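Local atomic coordinates of mannosylglycerate hydrolase MGH1-like glycoside hydrolase domain-containing protein (Thermus thermophilus HB8, PDB entry 4WVA), a protein that hydrolyses mannosylglycerate, a solute made by thermophiles under osmotic stress, to mannose and glycerate, and probably also splits glucosylglycerate to glucose and glycerate. Residues Asn238-Tyr249 against Ile262-Leu273; Lys298-Leu306 against Leu319-Gly327. All blocks are in the same frame, centred on the assembly; numbering follows the deposited sequence.

How the contacts relate
Following the chain from the N terminus, contact 1 comes first: helix 235-254 turns back through a short connection, and helix 260-275 packs against it, closing a helical hairpin. The chain then forms the strands at 277-278, 283-288 and 293-294 before contact 2 opens at K298. Contact 2 closes a second short loop, bringing 319-327, the later part of helix 313-327, back against 298-306. The two loops therefore follow in series, neither nesting nor crossing. The centres of the two contacts lie about 21 Å apart, yet they touch: A239 CB is 3.4 Å from L304 O, and L273 CD2 is 3.9 Å from P305 CB. Both belong to the (alpha/alpha)6-barrel of this GH63 enzyme.

Contact 1: Asn238-Tyr249 against Ile262-Leu273; sequences NAILQRANRDLY and IEEWIVRGEVGL
I266 enters helix 238-249 as a knob into a hole formed by Q242, N245, R246 and Y249. The two helix axes approach to 9.2 Å and run at 148° between their N-to-C directions, the geometry of a near-antiparallel helical hairpin. Each branch of I266 has its own target. CG1, anti to the carbonyl carbon, leads CD1 to Y249 CB at 3.7 Å, while I266 CG2 turns the other way and lies 3.4 Å above the R246 guanidinium plane, over its centre. R246 starts out pointing away from the opposing helix, but a bend at chi2 (-94°) swings its end back across I266. The edge of the same guanidinium then meets E270, with NH2 of R246 3.0 Å from OE1 of E270 in a salt bridge. The carboxylate is turned 73° from the guanidinium, so the two groups do not form a coplanar, two-pronged pair.

Toward one end of the hairpin, the two methyls of L273 rest on A239, CD2 reaching its CB at 4.0 Å and CD1 lying near its N and the CB of N238. The bent side chain of Q242 reaches the backbone around I266 and G269. N245 crosses W265 at about a right angle, N245 OD1 coming within 3.4 Å of W265 CE3. At the opposite end, L248 meets I262, CG to CD1 3.9 Å, and the edge of the Y249 ring faces E263 OE2.

Both helices also face other subunits: Y249 OH bonds T151 O and E263 bridges to R268, both of the second subunit, while V267 meets V267 of both other subunits. Within the chain, helix 121-146 flanks the hairpin, Y143 bonding N245 ND2 and stacking on W265; helix 107-117 packs against A244, and helix 305-308 touches Q242 and L273.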
loop_
_atom_site.group_PDB
_atom_site.type_symbol
_atom_site.label_atom_id
_atom_site.label_comp_id
_atom_site.label_asym_id
_atom_site.label_seq_id
_atom_site.Cartn_x
_atom_site.Cartn_y
_atom_site.Cartn_z
ATOM N N ASN A 238 2.194 -10.619 -14.781
ATOM C CA ASN A 238 1.731 -10.394 -13.419
ATOM C C ASN A 238 1.242 -8.990 -13.122
ATOM O O ASN A 238 0.288 -8.815 -12.355
ATOM C CB ASN A 238 2.800 -10.850 -12.425
ATOM C CG ASN A 238 2.764 -12.351 -12.236
ATOM O OD1 ASN A 238 1.927 -12.868 -11.498
ATOM N ND2 ASN A 238 3.631 -13.067 -12.954
ATOM N N ALA A 239 1.862 -7.983 -13.722
ATOM C CA ALA A 239 1.368 -6.627 -13.560
ATOM C C ALA A 239 -0.005 -6.508 -14.178
ATOM O O ALA A 239 -0.914 -5.887 -13.606
ATOM C CB ALA A 239 2.308 -5.628 -14.192
ATOM N N ILE A 240 -0.167 -7.104 -15.355
ATOM C CA ILE A 240 -1.466 -7.091 -16.042
ATOM C C ILE A 240 -2.539 -7.845 -15.243
ATOM O O ILE A 240 -3.698 -7.385 -15.117
ATOM C CB ILE A 240 -1.305 -7.605 -17.504
ATOM C CG1 ILE A 240 -0.623 -6.509 -18.342
ATOM C CG2 ILE A 240 -2.631 -8.020 -18.130
ATOM C CD1 ILE A 240 -0.126 -7.002 -19.668
ATOM N N LEU A 241 -2.161 -8.984 -14.666
ATOM C CA LEU A 241 -3.067 -9.744 -13.797
ATOM C C LEU A 241 -3.466 -8.972 -12.541
ATOM O O LEU A 241 -4.629 -8.981 -12.145
ATOM C CB LEU A 241 -2.457 -11.091 -13.442
ATOM C CG LEU A 241 -3.204 -11.984 -12.437
ATOM C CD1 LEU A 241 -4.646 -12.242 -12.850
ATOM C CD2 LEU A 241 -2.470 -13.302 -12.264
ATOM N N GLN A 242 -2.511 -8.296 -11.906
ATOM C CA GLN A 242 -2.843 -7.494 -10.723
ATOM C C GLN A 242 -3.848 -6.406 -11.102
ATOM O O GLN A 242 -4.820 -6.183 -10.397
ATOM C CB GLN A 242 -1.583 -6.887 -10.114
ATOM C CG GLN A 242 -1.820 -5.892 -8.972
ATOM C CD GLN A 242 -2.290 -6.523 -7.659
ATOM O OE1 GLN A 242 -2.315 -7.746 -7.497
ATOM N NE2 GLN A 242 -2.667 -5.668 -6.715
ATOM N N ARG A 243 -3.591 -5.695 -12.204
ATOM C CA ARG A 243 -4.539 -4.679 -12.658
ATOM C C ARG A 243 -5.908 -5.299 -12.933
ATOM O O ARG A 243 -6.938 -4.752 -12.515
ATOM C CB ARG A 243 -4.020 -3.942 -13.886
ATOM C CG ARG A 243 -4.995 -2.937 -14.479
ATOM C CD ARG A 243 -5.483 -1.864 -13.521
ATOM N NE ARG A 243 -6.403 -0.956 -14.197
ATOM C CZ ARG A 243 -6.039 0.138 -14.884
ATOM N NH1 ARG A 243 -4.778 0.503 -14.970
ATOM N NH2 ARG A 243 -6.956 0.879 -15.480
ATOM N N ALA A 244 -5.916 -6.447 -13.605
ATOM C CA ALA A 244 -7.152 -7.100 -13.961
ATOM C C ALA A 244 -7.918 -7.557 -12.715
ATOM O O ALA A 244 -9.136 -7.455 -12.687
ATOM C CB ALA A 244 -6.883 -8.255 -14.902
ATOM N N ASN A 245 -7.209 -8.065 -11.706
ATOM C CA ASN A 245 -7.834 -8.413 -10.413
ATOM C C ASN A 245 -8.506 -7.211 -9.743
ATOM O O ASN A 245 -9.643 -7.315 -9.263
ATOM C CB ASN A 245 -6.832 -9.011 -9.427
ATOM C CG ASN A 245 -6.471 -10.451 -9.738
ATOM O OD1 ASN A 245 -7.295 -11.217 -10.224
ATOM N ND2 ASN A 245 -5.248 -10.830 -9.432
ATOM N N ARG A 246 -7.823 -6.074 -9.718
ATOM C CA ARG A 246 -8.414 -4.859 -9.172
ATOM C C ARG A 246 -9.695 -4.482 -9.909
ATOM O O ARG A 246 -10.705 -4.078 -9.298
ATOM C CB ARG A 246 -7.422 -3.688 -9.266
ATOM C CG ARG A 246 -6.179 -3.889 -8.432
ATOM C CD ARG A 246 -6.274 -3.271 -7.080
ATOM N NE ARG A 246 -5.015 -3.413 -6.334
ATOM C CZ ARG A 246 -4.877 -3.016 -5.081
ATOM N NH1 ARG A 246 -5.903 -2.433 -4.454
ATOM N NH2 ARG A 246 -3.717 -3.204 -4.445
ATOM N N ASP A 247 -9.666 -4.593 -11.232
ATOM C CA ASP A 247 -10.832 -4.256 -12.027
ATOM C C ASP A 247 -11.964 -5.295 -11.909
ATOM O O ASP A 247 -13.147 -4.919 -11.914
ATOM C CB ASP A 247 -10.427 -3.999 -13.476
ATOM C CG ASP A 247 -9.578 -2.753 -13.620
ATOM O OD1 ASP A 247 -9.797 -1.818 -12.821
ATOM O OD2 ASP A 247 -8.679 -2.724 -14.468
ATOM N N LEU A 248 -11.606 -6.569 -11.777
ATOM C CA LEU A 248 -12.574 -7.626 -11.534
ATOM C C LEU A 248 -13.286 -7.460 -10.189
ATOM O O LEU A 248 -14.491 -7.706 -10.085
ATOM C CB LEU A 248 -11.920 -9.003 -11.624
ATOM C CG LEU A 248 -12.874 -10.194 -11.659
ATOM C CD1 LEU A 248 -13.750 -10.167 -12.907
ATOM C CD2 LEU A 248 -12.070 -11.476 -11.586
ATOM N N TYR A 249 -12.524 -7.048 -9.172
ATOM C CA TYR A 249 -13.080 -6.712 -7.864
ATOM C C TYR A 249 -14.169 -5.639 -8.010
ATOM O O TYR A 249 -15.272 -5.759 -7.478
ATOM C CB TYR A 249 -11.973 -6.227 -6.919
ATOM C CG TYR A 249 -12.549 -5.579 -5.672
ATOM C CD1 TYR A 249 -12.868 -6.347 -4.555
ATOM C CD2 TYR A 249 -12.810 -4.220 -5.628
ATOM C CE1 TYR A 249 -13.436 -5.776 -3.427
ATOM C CE2 TYR A 249 -13.384 -3.637 -4.502
ATOM C CZ TYR A 249 -13.690 -4.421 -3.412
ATOM O OH TYR A 249 -14.261 -3.822 -2.299
ATOM N N ILE A 262 -11.314 -12.734 -4.793
ATOM C CA ILE A 262 -10.549 -11.762 -5.585
ATOM C C ILE A 262 -9.697 -10.866 -4.670
ATOM O O ILE A 262 -8.563 -10.528 -4.996
ATOM C CB ILE A 262 -11.487 -10.880 -6.432
ATOM C CG1 ILE A 262 -12.404 -11.719 -7.325
ATOM C CG2 ILE A 262 -10.673 -9.940 -7.314
ATOM C CD1 ILE A 262 -13.585 -10.934 -7.864
ATOM N N GLU A 263 -10.243 -10.486 -3.513
ATOM C CA GLU A 263 -9.494 -9.677 -2.567
ATOM C C GLU A 263 -8.178 -10.367 -2.164
ATOM O O GLU A 263 -7.142 -9.715 -2.055
ATOM C CB GLU A 263 -10.322 -9.378 -1.314
ATOM C CG GLU A 263 -11.575 -8.546 -1.559
ATOM C CD GLU A 263 -12.599 -8.686 -0.451
ATOM O OE1 GLU A 263 -12.234 -9.089 0.675
ATOM O OE2 GLU A 263 -13.779 -8.408 -0.714
ATOM N N GLU A 264 -8.231 -11.675 -1.944
ATOM C CA GLU A 264 -7.015 -12.416 -1.598
ATOM C C GLU A 264 -6.008 -12.371 -2.737
ATOM O O GLU A 264 -4.817 -12.157 -2.500
ATOM C CB GLU A 264 -7.325 -13.862 -1.214
ATOM C CG GLU A 264 -8.508 -13.974 -0.268
ATOM C CD GLU A 264 -8.428 -15.131 0.701
ATOM O OE1 GLU A 264 -7.618 -16.061 0.475
ATOM O OE2 GLU A 264 -9.189 -15.092 1.699
ATOM N N TRP A 265 -6.479 -12.510 -3.977
ATOM C CA TRP A 265 -5.567 -12.439 -5.115
ATOM C C TRP A 265 -4.890 -11.072 -5.175
ATOM O O TRP A 265 -3.692 -10.952 -5.481
ATOM C CB TRP A 265 -6.278 -12.690 -6.450
ATOM C CG TRP A 265 -6.975 -14.025 -6.555
ATOM C CD1 TRP A 265 -6.657 -15.176 -5.906
ATOM C CD2 TRP A 265 -8.087 -14.338 -7.404
ATOM N NE1 TRP A 265 -7.504 -16.186 -6.289
ATOM C CE2 TRP A 265 -8.392 -15.698 -7.209
ATOM C CE3 TRP A 265 -8.853 -13.604 -8.311
ATOM C CZ2 TRP A 265 -9.449 -16.325 -7.866
ATOM C CZ3 TRP A 265 -9.891 -14.233 -8.966
ATOM C CH2 TRP A 265 -10.180 -15.582 -8.735
ATOM N N ILE A 266 -5.668 -10.038 -4.922
ATOM C CA ILE A 266 -5.162 -8.666 -4.992
ATOM C C ILE A 266 -4.074 -8.422 -3.928
ATOM O O ILE A 266 -3.010 -7.877 -4.214
ATOM C CB ILE A 266 -6.327 -7.668 -4.814
ATOM C CG1 ILE A 266 -7.244 -7.707 -6.048
ATOM C CG2 ILE A 266 -5.789 -6.269 -4.577
ATOM C CD1 ILE A 266 -8.530 -6.927 -5.915
ATOM N N VAL A 267 -4.368 -8.807 -2.697
ATOM C CA VAL A 267 -3.483 -8.516 -1.583
ATOM C C VAL A 267 -2.196 -9.316 -1.698
ATOM O O VAL A 267 -1.118 -8.761 -1.575
ATOM C CB VAL A 267 -4.205 -8.757 -0.250
ATOM C CG1 VAL A 267 -3.257 -8.647 0.931
ATOM C CG2 VAL A 267 -5.338 -7.752 -0.137
ATOM N N ARG A 268 -2.317 -10.603 -2.001
ATOM C CA ARG A 268 -1.126 -11.441 -2.183
ATOM C C ARG A 268 -0.359 -11.070 -3.447
ATOM O O ARG A 268 0.866 -11.131 -3.473
ATOM C CB ARG A 268 -1.499 -12.928 -2.121
ATOM C CG ARG A 268 -2.104 -13.271 -0.773
ATOM C CD ARG A 268 -2.572 -14.702 -0.586
ATOM N NE ARG A 268 -3.359 -14.812 0.664
ATOM C CZ ARG A 268 -2.862 -14.940 1.899
ATOM N NH1 ARG A 268 -1.552 -15.013 2.125
ATOM N NH2 ARG A 268 -3.689 -15.033 2.937
ATOM N N GLY A 269 -1.073 -10.638 -4.488
ATOM C CA GLY A 269 -0.432 -10.190 -5.701
ATOM C C GLY A 269 0.333 -8.902 -5.570
ATOM O O GLY A 269 1.335 -8.692 -6.269
ATOM N N GLU A 270 -0.118 -8.025 -4.676
ATOM C CA GLU A 270 0.571 -6.779 -4.450
ATOM C C GLU A 270 1.924 -7.068 -3.802
ATOM O O GLU A 270 2.938 -6.452 -4.138
ATOM C CB GLU A 270 -0.265 -5.883 -3.538
ATOM C CG GLU A 270 0.332 -4.503 -3.372
ATOM C CD GLU A 270 -0.643 -3.522 -2.780
ATOM O OE1 GLU A 270 -1.740 -3.951 -2.359
ATOM O OE2 GLU A 270 -0.296 -2.321 -2.734
ATOM N N VAL A 271 1.926 -8.003 -2.853
ATOM C CA VAL A 271 3.172 -8.412 -2.205
ATOM C C VAL A 271 4.124 -8.990 -3.256
ATOM O O VAL A 271 5.269 -8.592 -3.329
ATOM C CB VAL A 271 2.952 -9.455 -1.107
ATOM C CG1 VAL A 271 4.288 -9.975 -0.593
ATOM C CG2 VAL A 271 2.125 -8.863 0.021
ATOM N N GLY A 272 3.616 -9.904 -4.074
ATOM C CA GLY A 272 4.442 -10.568 -5.090
ATOM C C GLY A 272 5.006 -9.608 -6.117
ATOM O O GLY A 272 6.188 -9.628 -6.435
ATOM N N LEU A 273 4.152 -8.749 -6.662
ATOM C CA LEU A 273 4.625 -7.886 -7.745
ATOM C C LEU A 273 5.691 -6.934 -7.262
ATOM O O LEU A 273 6.696 -6.716 -7.940
ATOM C CB LEU A 273 3.452 -7.123 -8.403
ATOM C CG LEU A 273 3.763 -6.493 -9.770
ATOM C CD1 LEU A 273 4.049 -7.547 -10.818
ATOM C CD2 LEU A 273 2.626 -5.585 -10.219
#

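Contact 2: Lys298-Leu306 against Leu319-Gly327; sequences KTSAGFLPL and LAQEAERWG
This is a loop-to-helix contact within the (alpha/alpha)6-barrel domain, in which a 3-10 turn and its flanks pack on helix 319-327 through an aromatic pair and an ion pair whose carboxylate, on E322, is buried. The edge of F303 points at one face of W326 in a T-shaped stack, with ring centroids 5.2 Å apart and planes at 89°. Farther round the F303 rim, CE1 lies 3.8 Å from A323 CB and, near the ring plane, 3.2 Å from L319 O. Beyond the ring, L306 CG meets L319 CD1 at 3.8 Å. E322 organises the polar side. A bend at chi2 (69°) brings its OE2 between two donors on opposite faces of the carboxylate plane: K298 NZ at 2.8 Å, in a salt bridge, and W326 NE1 at 2.9 Å. R325 NH1 makes a hydrogen bond and salt bridge to E322 OE1 at 3.0 Å, extending the network. A leucine replacing E322 would probably leave K298 and R325 without their close shared counter-charge and W326 NE1 without its acceptor. Around the contact, F283 of strand 283-288 adds a second edge-to-face partner for F303, helix 356-368 touches S300, F303 and L306, and helix 235-254 lies against A301, L304 and P305.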
loop_
_atom_site.group_PDB
_atom_site.type_symbol
_atom_site.label_atom_id
_atom_site.label_comp_id
_atom_site.label_asym_id
_atom_site.label_seq_id
_atom_site.Cartn_x
_atom_site.Cartn_y
_atom_site.Cartn_z
ATOM N N LYS A 298 16.473 -5.419 -18.463
ATOM C CA LYS A 298 15.453 -4.372 -18.379
ATOM C C LYS A 298 14.674 -4.317 -19.685
ATOM O O LYS A 298 15.208 -3.890 -20.712
ATOM C CB LYS A 298 16.099 -3.018 -18.071
ATOM C CG LYS A 298 16.861 -3.021 -16.741
ATOM C CD LYS A 298 17.354 -1.643 -16.341
ATOM C CE LYS A 298 18.573 -1.237 -17.132
ATOM N NZ LYS A 298 19.173 0.069 -16.723
ATOM N N THR A 299 13.422 -4.769 -19.646
ATOM C CA THR A 299 12.547 -4.707 -20.806
ATOM C C THR A 299 11.386 -3.755 -20.529
ATOM O O THR A 299 11.160 -3.328 -19.383
ATOM C CB THR A 299 11.984 -6.082 -21.184
ATOM O OG1 THR A 299 10.972 -6.460 -20.240
ATOM C CG2 THR A 299 13.087 -7.144 -21.231
ATOM N N SER A 300 10.627 -3.438 -21.572
ATOM C CA SER A 300 9.477 -2.548 -21.389
ATOM C C SER A 300 8.430 -3.154 -20.440
ATOM O O SER A 300 7.630 -2.417 -19.869
ATOM C CB SER A 300 8.823 -2.173 -22.719
ATOM O OG SER A 300 8.354 -3.304 -23.391
ATOM N N ALA A 301 8.419 -4.476 -20.286
ATOM C CA ALA A 301 7.481 -5.122 -19.362
ATOM C C ALA A 301 7.693 -4.678 -17.915
ATOM O O ALA A 301 6.761 -4.649 -17.130
ATOM C CB ALA A 301 7.586 -6.635 -19.445
ATOM N N GLY A 302 8.924 -4.326 -17.579
ATOM C CA GLY A 302 9.261 -3.855 -16.250
ATOM C C GLY A 302 8.665 -2.515 -15.857
ATOM O O GLY A 302 8.741 -2.162 -14.696
ATOM N N PHE A 303 8.093 -1.775 -16.810
ATOM C CA PHE A 303 7.321 -0.567 -16.516
ATOM C C PHE A 303 5.862 -0.896 -16.171
ATOM O O PHE A 303 5.163 -0.059 -15.594
ATOM C CB PHE A 303 7.334 0.412 -17.689
ATOM C CG PHE A 303 8.657 1.074 -17.923
ATOM C CD1 PHE A 303 8.975 2.262 -17.262
ATOM C CD2 PHE A 303 9.566 0.528 -18.803
ATOM C CE1 PHE A 303 10.190 2.884 -17.476
ATOM C CE2 PHE A 303 10.795 1.150 -19.023
ATOM C CZ PHE A 303 11.106 2.308 -18.349
ATOM N N LEU A 304 5.411 -2.115 -16.459
ATOM C CA LEU A 304 3.986 -2.403 -16.363
ATOM C C LEU A 304 3.441 -2.417 -14.925
ATOM O O LEU A 304 2.251 -2.234 -14.755
ATOM C CB LEU A 304 3.615 -3.659 -17.143
ATOM C CG LEU A 304 3.719 -3.504 -18.668
ATOM C CD1 LEU A 304 3.547 -4.866 -19.306
ATOM C CD2 LEU A 304 2.676 -2.528 -19.194
ATOM N N PRO A 305 4.295 -2.547 -13.889
ATOM C CA PRO A 305 3.675 -2.369 -12.557
ATOM C C PRO A 305 3.021 -1.002 -12.340
ATOM O O PRO A 305 2.147 -0.867 -11.495
ATOM C CB PRO A 305 4.822 -2.677 -11.594
ATOM C CG PRO A 305 5.623 -3.680 -12.346
ATOM C CD PRO A 305 5.629 -3.150 -13.764
ATOM N N LEU A 306 3.417 0.008 -13.102
ATOM C CA LEU A 306 2.699 1.283 -13.047
ATOM C C LEU A 306 1.213 1.122 -13.404
ATOM O O LEU A 306 0.340 1.743 -12.791
ATOM C CB LEU A 306 3.351 2.291 -13.982
ATOM C CG LEU A 306 4.796 2.669 -13.678
ATOM C CD1 LEU A 306 5.428 3.334 -14.896
ATOM C CD2 LEU A 306 4.896 3.553 -12.442
ATOM N N LEU A 319 11.359 4.734 -12.172
ATOM C CA LEU A 319 10.964 4.304 -13.513
ATOM C C LEU A 319 10.878 5.479 -14.502
ATOM O O LEU A 319 11.293 5.334 -15.665
ATOM C CB LEU A 319 9.642 3.525 -13.474
ATOM C CG LEU A 319 9.690 2.124 -12.867
ATOM C CD1 LEU A 319 8.290 1.497 -12.852
ATOM C CD2 LEU A 319 10.649 1.230 -13.652
ATOM N N ALA A 320 10.353 6.620 -14.061
ATOM C CA ALA A 320 10.272 7.808 -14.926
ATOM C C ALA A 320 11.671 8.224 -15.394
ATOM O O ALA A 320 11.875 8.537 -16.562
ATOM C CB ALA A 320 9.584 8.953 -14.221
ATOM N N GLN A 321 12.632 8.176 -14.480
ATOM C CA GLN A 321 14.029 8.460 -14.811
ATOM C C GLN A 321 14.571 7.470 -15.826
ATOM O O GLN A 321 15.254 7.853 -16.781
ATOM C CB GLN A 321 14.892 8.470 -13.546
ATOM C CG GLN A 321 14.551 9.634 -12.649
ATOM C CD GLN A 321 15.447 9.756 -11.431
ATOM O OE1 GLN A 321 15.802 8.772 -10.798
ATOM N NE2 GLN A 321 15.807 10.978 -11.096
ATOM N N GLU A 322 14.238 6.195 -15.651
ATOM C CA GLU A 322 14.702 5.184 -16.574
ATOM C C GLU A 322 14.108 5.396 -17.969
ATOM O O GLU A 322 14.825 5.266 -18.955
ATOM C CB GLU A 322 14.394 3.775 -16.066
ATOM C CG GLU A 322 15.054 2.673 -16.882
ATOM C CD GLU A 322 16.574 2.614 -16.742
ATOM O OE1 GLU A 322 17.145 3.236 -15.810
ATOM O OE2 GLU A 322 17.193 1.903 -17.553
ATOM N N ALA A 323 12.814 5.715 -18.057
ATOM C CA ALA A 323 12.196 5.981 -19.347
ATOM C C ALA A 323 12.875 7.160 -20.028
ATOM O O ALA A 323 13.139 7.127 -21.225
ATOM C CB ALA A 323 10.717 6.257 -19.216
ATOM N N GLU A 324 13.145 8.192 -19.252
ATOM C CA GLU A 324 13.898 9.346 -19.767
ATOM C C GLU A 324 15.275 8.901 -20.289
ATOM O O GLU A 324 15.687 9.311 -21.375
ATOM C CB GLU A 324 14.034 10.408 -18.680
ATOM C CG GLU A 324 14.806 11.653 -19.122
ATOM C CD GLU A 324 14.884 12.732 -18.051
ATOM O OE1 GLU A 324 13.913 12.879 -17.268
ATOM O OE2 GLU A 324 15.928 13.435 -17.993
ATOM N N ARG A 325 15.967 8.038 -19.548
ATOM C CA ARG A 325 17.259 7.486 -20.018
ATOM C C ARG A 325 17.141 6.791 -21.365
ATOM O O ARG A 325 17.953 7.019 -22.259
ATOM C CB ARG A 325 17.870 6.499 -19.024
ATOM C CG ARG A 325 18.308 7.117 -17.727
ATOM C CD ARG A 325 19.246 6.211 -16.949
ATOM N NE ARG A 325 19.518 6.833 -15.665
ATOM C CZ ARG A 325 18.779 6.673 -14.567
ATOM N NH1 ARG A 325 17.725 5.852 -14.552
ATOM N NH2 ARG A 325 19.119 7.322 -13.462
ATOM N N TRP A 326 16.112 5.960 -21.530
ATOM C CA TRP A 326 15.927 5.257 -22.799
ATOM C C TRP A 326 15.710 6.260 -23.918
ATOM O O TRP A 326 16.187 6.055 -25.037
ATOM C CB TRP A 326 14.783 4.238 -22.726
ATOM C CG TRP A 326 15.053 3.123 -21.792
ATOM C CD1 TRP A 326 16.024 3.070 -20.822
ATOM C CD2 TRP A 326 14.318 1.891 -21.685
ATOM N NE1 TRP A 326 15.943 1.874 -20.140
ATOM C CE2 TRP A 326 14.908 1.138 -20.653
ATOM C CE3 TRP A 326 13.231 1.347 -22.385
ATOM C CZ2 TRP A 326 14.442 -0.143 -20.287
ATOM C CZ3 TRP A 326 12.787 0.069 -22.035
ATOM C CH2 TRP A 326 13.392 -0.656 -21.000
ATOM N N GLY A 327 15.001 7.341 -23.607
ATOM C CA GLY A 327 14.777 8.444 -24.531
ATOM C C GLY A 327 16.010 9.262 -24.895
ATOM O O GLY A 327 15.978 10.004 -25.869
#